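Local coordinates for protein cytochrome C2 (Rhodobacter sphaeroides, PDB 1CXC) that carries electrons through a covalently attached heme c, serving as electron donor to the oxidized bacteriochlorophyll in bacterial photophosphorylation, at residues A[3-9]-A[111-116]. Sequence-based numbering, arbitrary orientation.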
loop_
_atom_site.group_PDB
_atom_site.type_symbol
_atom_site.label_atom_id
_atom_site.label_comp_id
_atom_site.label_asym_id
_atom_site.label_seq_id
_atom_site.Cartn_x
_atom_site.Cartn_y
_atom_site.Cartn_z
ATOM N N GLY A 3 -3.460 -11.201 -11.331
ATOM C CA GLY A 3 -2.199 -11.589 -10.729
ATOM C C GLY A 3 -2.321 -12.903 -9.984
ATOM O O GLY A 3 -3.408 -13.445 -9.797
ATOM N N ASP A 4 -1.186 -13.462 -9.585
ATOM C CA ASP A 4 -1.193 -14.731 -8.869
ATOM C C ASP A 4 -0.991 -14.497 -7.386
ATOM O O ASP A 4 0.033 -13.956 -6.988
ATOM C CB ASP A 4 -0.041 -15.581 -9.414
ATOM C CG ASP A 4 0.431 -16.751 -8.560
ATOM O OD1 ASP A 4 -0.328 -17.215 -7.724
ATOM O OD2 ASP A 4 1.305 -17.437 -9.060
ATOM N N PRO A 5 -2.024 -14.689 -6.576
ATOM C CA PRO A 5 -1.955 -14.420 -5.155
ATOM C C PRO A 5 -0.851 -15.176 -4.412
ATOM O O PRO A 5 -0.489 -14.747 -3.314
ATOM C CB PRO A 5 -3.334 -14.784 -4.638
ATOM C CG PRO A 5 -4.038 -15.581 -5.701
ATOM C CD PRO A 5 -3.169 -15.517 -6.943
ATOM N N GLU A 6 -0.621 -16.463 -4.740
ATOM C CA GLU A 6 0.410 -17.217 -4.030
ATOM C C GLU A 6 1.776 -16.626 -4.315
ATOM O O GLU A 6 2.647 -16.581 -3.443
ATOM C CB GLU A 6 0.379 -18.688 -4.432
ATOM C CG GLU A 6 -1.014 -19.285 -4.350
ATOM C CD GLU A 6 -1.040 -20.766 -4.684
ATOM O OE1 GLU A 6 -0.920 -21.097 -5.868
ATOM O OE2 GLU A 6 -0.851 -21.555 -3.757
ATOM N N ALA A 7 2.046 -16.293 -5.582
ATOM C CA ALA A 7 3.300 -15.659 -5.892
ATOM C C ALA A 7 3.302 -14.316 -5.179
ATOM O O ALA A 7 4.336 -13.784 -4.779
ATOM C CB ALA A 7 3.409 -15.409 -7.382
ATOM N N GLY A 8 2.144 -13.661 -5.091
ATOM C CA GLY A 8 2.083 -12.389 -4.378
ATOM C C GLY A 8 2.476 -12.543 -2.917
ATOM O O GLY A 8 2.970 -11.588 -2.324
ATOM N N ALA A 9 1.922 -13.546 -2.225
ATOM C CA ALA A 9 2.262 -13.761 -0.824
ATOM C C ALA A 9 3.769 -13.802 -0.637
ATOM O O ALA A 9 4.250 -13.417 0.421
ATOM C CB ALA A 9 1.700 -15.093 -0.353
ATOM N N HIS A 111 1.417 -6.537 -9.485
ATOM C CA HIS A 111 0.123 -7.117 -9.747
ATOM C C HIS A 111 -0.112 -8.348 -8.875
ATOM O O HIS A 111 -1.230 -8.614 -8.477
ATOM C CB HIS A 111 0.021 -7.517 -11.211
ATOM C CG HIS A 111 -0.146 -6.337 -12.142
ATOM N ND1 HIS A 111 -1.263 -5.633 -12.191
ATOM C CD2 HIS A 111 0.765 -5.861 -13.030
ATOM C CE1 HIS A 111 -1.054 -4.706 -13.078
ATOM N NE2 HIS A 111 0.147 -4.852 -13.595
ATOM N N ASN A 112 0.904 -9.201 -8.658
ATOM C CA ASN A 112 0.731 -10.391 -7.821
ATOM C C ASN A 112 0.406 -10.028 -6.388
ATOM O O ASN A 112 -0.418 -10.663 -5.727
ATOM C CB ASN A 112 1.981 -11.260 -7.841
ATOM C CG ASN A 112 2.251 -11.879 -9.207
ATOM O OD1 ASN A 112 3.396 -12.248 -9.529
ATOM N ND2 ASN A 112 1.235 -11.972 -10.076
ATOM N N ILE A 113 1.095 -9.036 -5.861
ATOM C CA ILE A 113 0.848 -8.582 -4.514
ATOM C C ILE A 113 -0.555 -7.986 -4.409
ATOM O O ILE A 113 -1.284 -8.286 -3.467
ATOM C CB ILE A 113 1.918 -7.555 -4.112
ATOM C CG1 ILE A 113 3.270 -8.224 -3.866
ATOM C CG2 ILE A 113 1.457 -6.798 -2.873
ATOM C CD1 ILE A 113 4.397 -7.218 -3.604
ATOM N N TRP A 114 -1.059 -7.321 -5.459
ATOM C CA TRP A 114 -2.414 -6.794 -5.373
ATOM C C TRP A 114 -3.408 -7.953 -5.340
ATOM O O TRP A 114 -4.389 -7.935 -4.596
ATOM C CB TRP A 114 -2.724 -5.885 -6.570
ATOM C CG TRP A 114 -4.141 -5.275 -6.457
ATOM C CD1 TRP A 114 -5.172 -5.730 -7.237
ATOM C CD2 TRP A 114 -4.543 -4.314 -5.570
ATOM N NE1 TRP A 114 -6.245 -5.039 -6.862
ATOM C CE2 TRP A 114 -5.909 -4.200 -5.855
ATOM C CE3 TRP A 114 -3.963 -3.554 -4.574
ATOM C CZ2 TRP A 114 -6.714 -3.322 -5.131
ATOM C CZ3 TRP A 114 -4.766 -2.670 -3.861
ATOM C CH2 TRP A 114 -6.126 -2.552 -4.135
ATOM N N ALA A 115 -3.169 -9.011 -6.113
ATOM C CA ALA A 115 -4.080 -10.136 -6.100
ATOM C C ALA A 115 -4.085 -10.838 -4.737
ATOM O O ALA A 115 -5.125 -11.301 -4.248
ATOM C CB ALA A 115 -3.666 -11.138 -7.176
ATOM N N TYR A 116 -2.930 -10.840 -4.064
ATOM C CA TYR A 116 -2.810 -11.437 -2.743
ATOM C C TYR A 116 -3.599 -10.597 -1.732
ATOM O O TYR A 116 -4.402 -11.103 -0.953
ATOM C CB TYR A 116 -1.314 -11.488 -2.391
ATOM C CG TYR A 116 -0.988 -11.782 -0.933
ATOM C CD1 TYR A 116 -1.431 -12.962 -0.356
ATOM C CD2 TYR A 116 -0.269 -10.868 -0.196
ATOM C CE1 TYR A 116 -1.162 -13.244 0.975
ATOM C CE2 TYR A 116 0.002 -11.137 1.129
ATOM C CZ TYR A 116 -0.445 -12.320 1.706
ATOM O OH TYR A 116 -0.187 -12.580 3.046
HETATM O O HOH W 1 -3.630 -8.556 -10.042
#
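H111 is joined to G3 through a water that donates to H111 O and accepts from G3 N, both at 2.9 Å; the imidazole leads away, its ND1 hydrogen-bonded to E73. N112 follows, with its side-chain amide beside the G3-D4 backbone, just ahead of the helix that D4 N-caps: E6 N and A7 N donate weakly to D4 OD1 (3.1 and 3.3 Å). The N112 backbone carbonyl meets G8 in a CA-H...O contact (G8 CA to N112 O 3.3 Å, 146° at H). A CB modelled on G8 would lie 2.0 Å from that oxygen, so glycine's bare backbone permits the 6.8 Å axial approach. I113 points its CA-CB bond away from G8 and carries its side chain to the heme, while CG1 still lies 3.7 Å from G8 O. A115 points CB toward the start of the N-terminal helix, 3.5 Å from G3 O and 4.4 Å from P5 CD. Y116 closes with a CH-pi contact: A9 CA sits 3.6 Å from the ring centroid, 4° off its normal. The short axes of 5-9 and 111-116 cross at -102°; they lie on helices 5-11 and 107-120, the terminal helix pair characteristic of the cytochrome c fold.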